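Local coordinates for protein N-alpha-acetyltransferase 35, NatC auxiliary subunit (Saccharomyces cerevisiae, PDB 6YGA) that serves as the auxiliary subunit of the yeast NatC N-terminal acetyltransferase, which acetylates the N-terminal Met of L-A virus Gag protein, and supports viral propagation, at residues Ala87-Ile92 and Thr218-Ile223; Gly140-Asp145 and Leu204-Ala209; Ile228-Leu233 and Asp248-Asn253. One frame throughout, in Å; residues are numbered along the deposited sequence.

Contact 1 (Ala87-Ile92 and Thr218-Ile223); sequences ASVAAI and TMLKHI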
loop_
_atom_site.group_PDB
_atom_site.type_symbol
_atom_site.label_atom_id
_atom_site.label_comp_id
_atom_site.label_asym_id
_atom_site.label_seq_id
_atom_site.Cartn_x
_atom_site.Cartn_y
_atom_site.Cartn_z
ATOM N N ALA B 87 -24.574 17.058 27.119
ATOM C CA ALA B 87 -23.209 17.366 26.708
ATOM C C ALA B 87 -22.348 16.109 26.653
ATOM O O ALA B 87 -21.501 15.969 25.763
ATOM C CB ALA B 87 -22.595 18.398 27.653
ATOM N N SER B 88 -22.551 15.180 27.592
ATOM C CA SER B 88 -21.746 13.961 27.603
ATOM C C SER B 88 -22.124 13.034 26.453
ATOM O O SER B 88 -21.242 12.488 25.780
ATOM C CB SER B 88 -21.887 13.241 28.944
ATOM O OG SER B 88 -21.138 13.897 29.953
ATOM N N VAL B 89 -23.423 12.840 26.215
ATOM C CA VAL B 89 -23.855 12.005 25.095
ATOM C C VAL B 89 -23.393 12.608 23.775
ATOM O O VAL B 89 -22.925 11.895 22.880
ATOM C CB VAL B 89 -25.383 11.806 25.136
ATOM C CG1 VAL B 89 -25.915 11.398 23.769
ATOM C CG2 VAL B 89 -25.747 10.759 26.182
ATOM N N ALA B 90 -23.494 13.933 23.639
ATOM C CA ALA B 90 -23.013 14.583 22.424
ATOM C C ALA B 90 -21.505 14.431 22.274
ATOM O O ALA B 90 -21.002 14.238 21.163
ATOM C CB ALA B 90 -23.411 16.059 22.424
ATOM N N ALA B 91 -20.763 14.510 23.383
ATOM C CA ALA B 91 -19.314 14.339 23.307
ATOM C C ALA B 91 -18.943 12.897 22.985
ATOM O O ALA B 91 -17.971 12.647 22.263
ATOM C CB ALA B 91 -18.660 14.785 24.613
ATOM N N ILE B 92 -19.699 11.934 23.519
ATOM C CA ILE B 92 -19.462 10.528 23.204
ATOM C C ILE B 92 -19.699 10.268 21.720
ATOM O O ILE B 92 -18.873 9.648 21.041
ATOM C CB ILE B 92 -20.347 9.628 24.085
ATOM C CG1 ILE B 92 -19.855 9.624 25.533
ATOM C CG2 ILE B 92 -20.381 8.207 23.555
ATOM C CD1 ILE B 92 -20.756 8.848 26.476
ATOM N N THR B 218 -27.871 21.018 18.981
ATOM C CA THR B 218 -27.671 21.121 17.538
ATOM C C THR B 218 -26.601 20.146 17.066
ATOM O O THR B 218 -26.755 19.494 16.027
ATOM C CB THR B 218 -27.291 22.554 17.159
ATOM O OG1 THR B 218 -28.185 23.475 17.796
ATOM C CG2 THR B 218 -27.367 22.747 15.654
HETATM N N MSE B 219 -25.513 20.028 17.823
HETATM C CA MSE B 219 -24.451 19.069 17.530
HETATM C C MSE B 219 -24.980 17.643 17.422
HETATM O O MSE B 219 -24.661 16.919 16.478
HETATM C CB MSE B 219 -23.375 19.132 18.610
HETATM C CG MSE B 219 -22.246 20.096 18.318
HETATM SE SE MSE B 219 -20.855 19.261 17.243
HETATM C CE MSE B 219 -20.203 17.971 18.564
ATOM N N LEU B 220 -25.789 17.248 18.408
ATOM C CA LEU B 220 -26.298 15.882 18.446
ATOM C C LEU B 220 -27.266 15.619 17.298
ATOM O O LEU B 220 -27.300 14.511 16.752
ATOM C CB LEU B 220 -26.962 15.613 19.795
ATOM C CG LEU B 220 -27.182 14.148 20.168
ATOM C CD1 LEU B 220 -25.890 13.369 20.009
ATOM C CD2 LEU B 220 -27.705 14.035 21.596
ATOM N N LYS B 221 -28.058 16.624 16.916
ATOM C CA LYS B 221 -28.934 16.474 15.758
ATOM C C LYS B 221 -28.128 16.247 14.484
ATOM O O LYS B 221 -28.470 15.380 13.670
ATOM C CB LYS B 221 -29.831 17.704 15.613
ATOM C CG LYS B 221 -30.782 17.941 16.781
ATOM C CD LYS B 221 -31.650 19.170 16.537
ATOM C CE LYS B 221 -32.477 19.020 15.268
ATOM N NZ LYS B 221 -33.196 20.278 14.917
ATOM N N HIS B 222 -27.051 17.012 14.292
ATOM C CA HIS B 222 -26.238 16.838 13.091
ATOM C C HIS B 222 -25.496 15.508 13.115
ATOM O O HIS B 222 -25.360 14.850 12.077
ATOM C CB HIS B 222 -25.251 17.995 12.937
ATOM C CG HIS B 222 -25.862 19.246 12.386
ATOM N ND1 HIS B 222 -25.975 20.405 13.124
ATOM C CD2 HIS B 222 -26.388 19.523 11.169
ATOM C CE1 HIS B 222 -26.547 21.341 12.386
ATOM N NE2 HIS B 222 -26.809 20.832 11.196
ATOM N N ILE B 223 -24.997 15.105 14.286
ATOM C CA ILE B 223 -24.328 13.812 14.412
ATOM C C ILE B 223 -25.277 12.685 14.024
ATOM O O ILE B 223 -24.914 11.772 13.273
ATOM C CB ILE B 223 -23.787 13.629 15.843
ATOM C CG1 ILE B 223 -22.555 14.504 16.069
ATOM C CG2 ILE B 223 -23.462 12.173 16.117
ATOM C CD1 ILE B 223 -22.009 14.426 17.477
#

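Contact 2 (Gly140-Asp145 and Leu204-Ala209); sequences GNILYD and LQILEA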
loop_
_atom_site.group_PDB
_atom_site.type_symbol
_atom_site.label_atom_id
_atom_site.label_comp_id
_atom_site.label_asym_id
_atom_site.label_seq_id
_atom_site.Cartn_x
_atom_site.Cartn_y
_atom_site.Cartn_z
ATOM N N GLY B 140 -31.525 4.354 32.609
ATOM C CA GLY B 140 -32.681 5.106 33.044
ATOM C C GLY B 140 -32.765 6.513 32.497
ATOM O O GLY B 140 -33.734 7.220 32.802
ATOM N N ASN B 141 -31.783 6.946 31.710
ATOM C CA ASN B 141 -31.778 8.258 31.080
ATOM C C ASN B 141 -32.000 8.083 29.583
ATOM O O ASN B 141 -31.448 7.166 28.966
ATOM C CB ASN B 141 -30.458 8.993 31.351
ATOM C CG ASN B 141 -30.506 10.465 30.955
ATOM O OD1 ASN B 141 -31.161 10.841 29.983
ATOM N ND2 ASN B 141 -29.802 11.302 31.708
ATOM N N ILE B 142 -32.810 8.970 29.002
ATOM C CA ILE B 142 -33.263 8.755 27.634
ATOM C C ILE B 142 -32.153 9.042 26.631
ATOM O O ILE B 142 -32.149 8.494 25.522
ATOM C CB ILE B 142 -34.519 9.602 27.355
ATOM C CG1 ILE B 142 -35.319 8.985 26.211
ATOM C CG2 ILE B 142 -34.152 11.051 27.032
ATOM C CD1 ILE B 142 -35.783 7.572 26.496
ATOM N N LEU B 143 -31.197 9.897 26.995
ATOM C CA LEU B 143 -30.116 10.229 26.075
ATOM C C LEU B 143 -29.135 9.071 25.940
ATOM O O LEU B 143 -28.642 8.790 24.839
ATOM C CB LEU B 143 -29.414 11.500 26.551
ATOM C CG LEU B 143 -30.325 12.725 26.679
ATOM C CD1 LEU B 143 -29.576 13.862 27.343
ATOM C CD2 LEU B 143 -30.859 13.152 25.318
ATOM N N TYR B 144 -28.857 8.374 27.044
ATOM C CA TYR B 144 -27.929 7.249 27.006
ATOM C C TYR B 144 -28.573 5.999 26.420
ATOM O O TYR B 144 -27.946 5.295 25.622
ATOM C CB TYR B 144 -27.402 6.950 28.410
ATOM C CG TYR B 144 -26.340 7.910 28.896
ATOM C CD1 TYR B 144 -26.687 9.103 29.512
ATOM C CD2 TYR B 144 -24.989 7.618 28.745
ATOM C CE1 TYR B 144 -25.722 9.984 29.959
ATOM C CE2 TYR B 144 -24.015 8.491 29.189
ATOM C CZ TYR B 144 -24.387 9.673 29.795
ATOM O OH TYR B 144 -23.423 10.548 30.239
ATOM N N ASP B 145 -29.818 5.707 26.802
ATOM C CA ASP B 145 -30.420 4.423 26.455
ATOM C C ASP B 145 -30.986 4.416 25.038
ATOM O O ASP B 145 -30.884 3.405 24.334
ATOM C CB ASP B 145 -31.511 4.062 27.466
ATOM C CG ASP B 145 -30.998 4.036 28.897
ATOM O OD1 ASP B 145 -29.993 4.719 29.180
ATOM O OD2 ASP B 145 -31.596 3.329 29.738
ATOM N N LEU B 204 -33.975 10.978 16.611
ATOM C CA LEU B 204 -34.056 12.348 16.113
ATOM C C LEU B 204 -35.321 13.034 16.606
ATOM O O LEU B 204 -35.283 14.203 17.004
ATOM C CB LEU B 204 -33.995 12.366 14.583
ATOM C CG LEU B 204 -32.714 12.914 13.947
ATOM C CD1 LEU B 204 -32.898 13.098 12.449
ATOM C CD2 LEU B 204 -32.288 14.219 14.609
ATOM N N GLN B 205 -36.447 12.314 16.609
ATOM C CA GLN B 205 -37.705 12.903 17.060
ATOM C C GLN B 205 -37.679 13.216 18.551
ATOM O O GLN B 205 -38.298 14.192 18.989
ATOM C CB GLN B 205 -38.874 11.971 16.736
ATOM C CG GLN B 205 -38.860 11.369 15.330
ATOM C CD GLN B 205 -38.943 12.403 14.218
ATOM O OE1 GLN B 205 -39.185 13.588 14.457
ATOM N NE2 GLN B 205 -38.741 11.951 12.986
ATOM N N ILE B 206 -36.978 12.400 19.345
ATOM C CA ILE B 206 -36.810 12.711 20.762
ATOM C C ILE B 206 -36.088 14.042 20.927
ATOM O O ILE B 206 -36.425 14.844 21.807
ATOM C CB ILE B 206 -36.069 11.566 21.481
ATOM C CG1 ILE B 206 -36.926 10.296 21.494
ATOM C CG2 ILE B 206 -35.686 11.967 22.906
ATOM C CD1 ILE B 206 -36.303 9.141 22.255
ATOM N N LEU B 207 -35.090 14.303 20.077
ATOM C CA LEU B 207 -34.366 15.568 20.148
ATOM C C LEU B 207 -35.234 16.738 19.699
ATOM O O LEU B 207 -35.075 17.855 20.206
ATOM C CB LEU B 207 -33.090 15.494 19.308
ATOM C CG LEU B 207 -32.137 14.340 19.633
ATOM C CD1 LEU B 207 -30.877 14.414 18.780
ATOM C CD2 LEU B 207 -31.788 14.322 21.114
ATOM N N GLU B 208 -36.153 16.507 18.757
ATOM C CA GLU B 208 -37.084 17.560 18.359
ATOM C C GLU B 208 -37.979 17.966 19.522
ATOM O O GLU B 208 -38.345 19.140 19.655
ATOM C CB GLU B 208 -37.938 17.097 17.178
ATOM C CG GLU B 208 -37.177 16.415 16.052
ATOM C CD GLU B 208 -36.621 17.383 15.025
ATOM O OE1 GLU B 208 -36.637 18.606 15.279
ATOM O OE2 GLU B 208 -36.172 16.917 13.956
ATOM N N ALA B 209 -38.341 17.006 20.379
ATOM C CA ALA B 209 -39.277 17.290 21.461
ATOM C C ALA B 209 -38.700 18.273 22.470
ATOM O O ALA B 209 -39.456 18.975 23.151
ATOM C CB ALA B 209 -39.683 15.994 22.162
#

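Contact 3 (Ile228-Leu233 and Asp248-Asn253); sequences ICLVHL and DELIEN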
loop_
_atom_site.group_PDB
_atom_site.type_symbol
_atom_site.label_atom_id
_atom_site.label_comp_id
_atom_site.label_asym_id
_atom_site.label_seq_id
_atom_site.Cartn_x
_atom_site.Cartn_y
_atom_site.Cartn_z
ATOM N N ILE B 228 -27.001 8.522 9.926
ATOM C CA ILE B 228 -27.998 8.024 8.979
ATOM C C ILE B 228 -27.422 7.983 7.568
ATOM O O ILE B 228 -27.637 7.022 6.819
ATOM C CB ILE B 228 -29.275 8.884 9.047
ATOM C CG1 ILE B 228 -30.008 8.639 10.367
ATOM C CG2 ILE B 228 -30.182 8.606 7.854
ATOM C CD1 ILE B 228 -31.294 9.420 10.514
ATOM N N CYS B 229 -26.672 9.019 7.186
ATOM C CA CYS B 229 -26.070 9.046 5.857
ATOM C C CYS B 229 -25.039 7.936 5.691
ATOM O O CYS B 229 -24.947 7.324 4.620
ATOM C CB CYS B 229 -25.434 10.409 5.599
ATOM S SG CYS B 229 -26.606 11.785 5.586
ATOM N N LEU B 230 -24.251 7.662 6.733
ATOM C CA LEU B 230 -23.249 6.604 6.635
ATOM C C LEU B 230 -23.908 5.237 6.503
ATOM O O LEU B 230 -23.383 4.352 5.817
ATOM C CB LEU B 230 -22.319 6.636 7.851
ATOM C CG LEU B 230 -21.466 7.894 8.041
ATOM C CD1 LEU B 230 -20.835 7.927 9.429
ATOM C CD2 LEU B 230 -20.398 7.979 6.965
ATOM N N VAL B 231 -25.056 5.045 7.159
ATOM C CA VAL B 231 -25.788 3.790 7.035
ATOM C C VAL B 231 -26.329 3.618 5.620
ATOM O O VAL B 231 -26.471 2.490 5.131
ATOM C CB VAL B 231 -26.911 3.738 8.089
ATOM C CG1 VAL B 231 -27.756 2.488 7.914
ATOM C CG2 VAL B 231 -26.317 3.789 9.487
ATOM N N HIS B 232 -26.608 4.720 4.931
ATOM C CA HIS B 232 -27.143 4.669 3.578
ATOM C C HIS B 232 -26.082 4.411 2.517
ATOM O O HIS B 232 -26.424 4.369 1.331
ATOM C CB HIS B 232 -27.869 5.973 3.252
ATOM C CG HIS B 232 -29.305 5.984 3.672
ATOM N ND1 HIS B 232 -30.292 5.345 2.955
ATOM C CD2 HIS B 232 -29.920 6.563 4.730
ATOM C CE1 HIS B 232 -31.456 5.526 3.555
ATOM N NE2 HIS B 232 -31.258 6.262 4.634
ATOM N N LEU B 233 -24.814 4.245 2.900
ATOM C CA LEU B 233 -23.775 4.055 1.893
ATOM C C LEU B 233 -23.898 2.704 1.204
ATOM O O LEU B 233 -23.411 2.539 0.081
ATOM C CB LEU B 233 -22.387 4.201 2.516
ATOM C CG LEU B 233 -21.921 5.632 2.796
ATOM C CD1 LEU B 233 -20.554 5.633 3.472
ATOM C CD2 LEU B 233 -21.890 6.438 1.510
ATOM N N ASP B 248 -25.076 14.380 -0.283
ATOM C CA ASP B 248 -25.108 15.832 -0.136
ATOM C C ASP B 248 -25.456 16.230 1.294
ATOM O O ASP B 248 -24.880 17.181 1.834
ATOM C CB ASP B 248 -26.104 16.451 -1.122
ATOM C CG ASP B 248 -25.633 16.378 -2.572
ATOM O OD1 ASP B 248 -24.408 16.381 -2.818
ATOM O OD2 ASP B 248 -26.499 16.333 -3.472
ATOM N N GLU B 249 -26.392 15.513 1.926
ATOM C CA GLU B 249 -26.715 15.791 3.323
ATOM C C GLU B 249 -25.510 15.555 4.223
ATOM O O GLU B 249 -25.293 16.293 5.191
ATOM C CB GLU B 249 -27.889 14.925 3.781
ATOM C CG GLU B 249 -29.178 15.156 3.020
ATOM C CD GLU B 249 -30.269 14.194 3.435
ATOM O OE1 GLU B 249 -30.251 13.741 4.600
ATOM O OE2 GLU B 249 -31.139 13.883 2.595
ATOM N N LEU B 250 -24.717 14.525 3.919
ATOM C CA LEU B 250 -23.519 14.258 4.708
ATOM C C LEU B 250 -22.542 15.422 4.630
ATOM O O LEU B 250 -21.892 15.765 5.626
ATOM C CB LEU B 250 -22.860 12.964 4.230
ATOM C CG LEU B 250 -21.531 12.578 4.880
ATOM C CD1 LEU B 250 -21.686 12.446 6.386
ATOM C CD2 LEU B 250 -20.998 11.288 4.276
ATOM N N ILE B 251 -22.431 16.048 3.458
ATOM C CA ILE B 251 -21.538 17.191 3.296
ATOM C C ILE B 251 -22.071 18.398 4.062
ATOM O O ILE B 251 -21.323 19.082 4.770
ATOM C CB ILE B 251 -21.344 17.508 1.801
ATOM C CG1 ILE B 251 -20.579 16.378 1.109
ATOM C CG2 ILE B 251 -20.626 18.836 1.619
ATOM C CD1 ILE B 251 -20.578 16.467 -0.407
ATOM N N GLU B 252 -23.371 18.677 3.929
ATOM C CA GLU B 252 -23.960 19.831 4.604
ATOM C C GLU B 252 -23.814 19.717 6.115
ATOM O O GLU B 252 -23.411 20.675 6.786
ATOM C CB GLU B 252 -25.434 19.966 4.222
ATOM C CG GLU B 252 -25.680 20.156 2.737
ATOM C CD GLU B 252 -27.130 19.934 2.359
ATOM O OE1 GLU B 252 -27.924 19.564 3.250
ATOM O OE2 GLU B 252 -27.474 20.125 1.174
ATOM N N ASN B 253 -24.135 18.548 6.669
ATOM C CA ASN B 253 -24.083 18.379 8.117
ATOM C C ASN B 253 -22.649 18.406 8.628
ATOM O O ASN B 253 -22.386 18.926 9.718
ATOM C CB ASN B 253 -24.778 17.082 8.518
ATOM C CG ASN B 253 -26.277 17.148 8.325
ATOM O OD1 ASN B 253 -26.761 17.680 7.327
ATOM N ND2 ASN B 253 -27.020 16.628 9.289
#

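Contact 1 (Ala87-Ile92 and Thr218-Ile223)
Leu220 of helix 215-231 reaches across to Val89 and Ala90 of helix 85-104 and carries most of this apolar contact. The helices run in broadly the same direction; their short segments lie 9.4 Å apart at the axes and cross at 36°. They come closest backbone to backbone where Ala90 and Leu220 have their CA atoms 5.3 Å apart, a spacing that the small methyl of Ala90, pointing at the other helix, permits.

Followed outward, Leu220 starts with CB, which faces the CB of Ala90 at 4.4 Å. Its CG is turned anti to the backbone N (chi1 -163°), beside the carbonyl carbon, and the fork then opens over the other helix. CD1 comes down on the backbone of Ala90, 3.9 Å from CA, and lies slightly farther from that residue's methyl. The other branch, CD2, is directed at Val89 and meets CG1 of that residue at 3.9 Å, the two side chains crossing at a slant. One turn after Leu220, Ile223 adds the end of its longer branch: CD1 rests 3.8 Å from the carbonyl O of Ala90. Every residue that touches is buried, and the two segments are held to each other by van der Waals packing.

The pair sits among neighbouring helices. Val89 also packs on Leu143 and Tyr144 of helix 142-167, and Ile223 continues the same interface along helix 85-104 to Ala93 and Leu97. Met219, modelled as selenomethionine, touches Asp94 of helix 85-104 as well as Val257 and Ile260 of helix 245-260, so helix 215-231 packs on both helices.

Contact 2 (Gly140-Asp145 and Leu204-Ala209)
Ile206 and Leu207, consecutive residues near the C-terminal end of helix 193-209, meet Ile142 and Leu143 in the first turn of helix 142-167. Leu204, two residues before Ile206, packs instead on Leu224 and Lys225 of helix 215-231. Ile206 then points at the other segment, and the end of its longer branch, CD1, lies 4.1 Å from CG1 of Ile142. These two side chains pass each other at a slant. In Ile142, CG1 is anti to the backbone N (chi1 -156°), which puts CG2 in the crowded position between N and the carbonyl carbon; this side of the contact is open to solvent. Leu207 is more deeply buried: its CD2 comes within 4.5 Å of CD2 of Leu143, a looser touch, and the same side chain also packs on Leu220. Tyr210, just after the segment, also touches Ile142 and Leu143.

The turn carrying Ile142 and Leu143 is set by an N-cap. Asn141 OD1 accepts from the backbone N of Leu143 at 3.1 Å, nearly straight at the hydrogen (169°), with the donor above the carbonyl plane. Asp145 ties in the loop before it, OD2 taking the N-H of Gly140 on its syn side at 3.0 Å while OD1 binds Thr139. The motif is an N-capped helix start in apolar helix-helix packing, within an all-helical part of this subunit.

Contact 3 (Ile228-Leu233 and Asp248-Asn253)
Cys229 and Leu250 bring the CA atoms of residues 228-233 and 248-253 nearest to each other, 5.9 Å apart; the first segment holds the end of helix 215-231, the second is part of helix 245-260. The two helices form a helical hairpin: the chain turns back through a connection that includes the short helix 235-238, and later residues of the second helix meet earlier ones of the first, as when Leu250 packs on Ile226 and Asn253 on His222.

At this close point the small side chain of Cys229 is directed at the second helix. Its CB meets CB of Leu250 at 3.9 Å. SG is turned beside its own backbone N, anti to the carbonyl carbon (chi1 -63°), and so lies against the backbone between Glu249 and Leu250. It is 3.7 Å from the N of Leu250 and 3.8 Å from CB of Glu249, the atom through which Glu249 takes part.

Leu250 contributes in a second way. Its CG swings away from the backbone N (chi1 176°), which carries the branched end toward Leu230; both side chains are buried. Helix 298-311 packs on this part of the hairpin, with Phe300 against Leu230 and Ala304 against Leu250, while Asp248 makes a salt bridge to Lys308 of the same helix. Nearer the turn, the rings of His232 and His246 stack. Where the two leucines converge, the touch is between one methyl from each: CD2 of Leu230 and CD2 of Leu250, 4.3 Å apart.

From the N terminus, helix 85-104 supplies the first half of contact 1, and helix 142-167 then opens contact 2. Contact 2 closes first, when helix 193-209 returns; contact 1 closes with the next helix, 215-231, so the smaller loop lies wholly within the larger one. The two touch directly, Ser88 and Val89 lying against Leu143 and Tyr144. Helix 215-231 then goes on to open contact 3, a much shorter loop in series with the others, closed by helix 245-260. Helix 215-231 is shared by contacts 1 and 3, whose centres are about 16 Å apart, and so links helix 85-104 to helix 245-260.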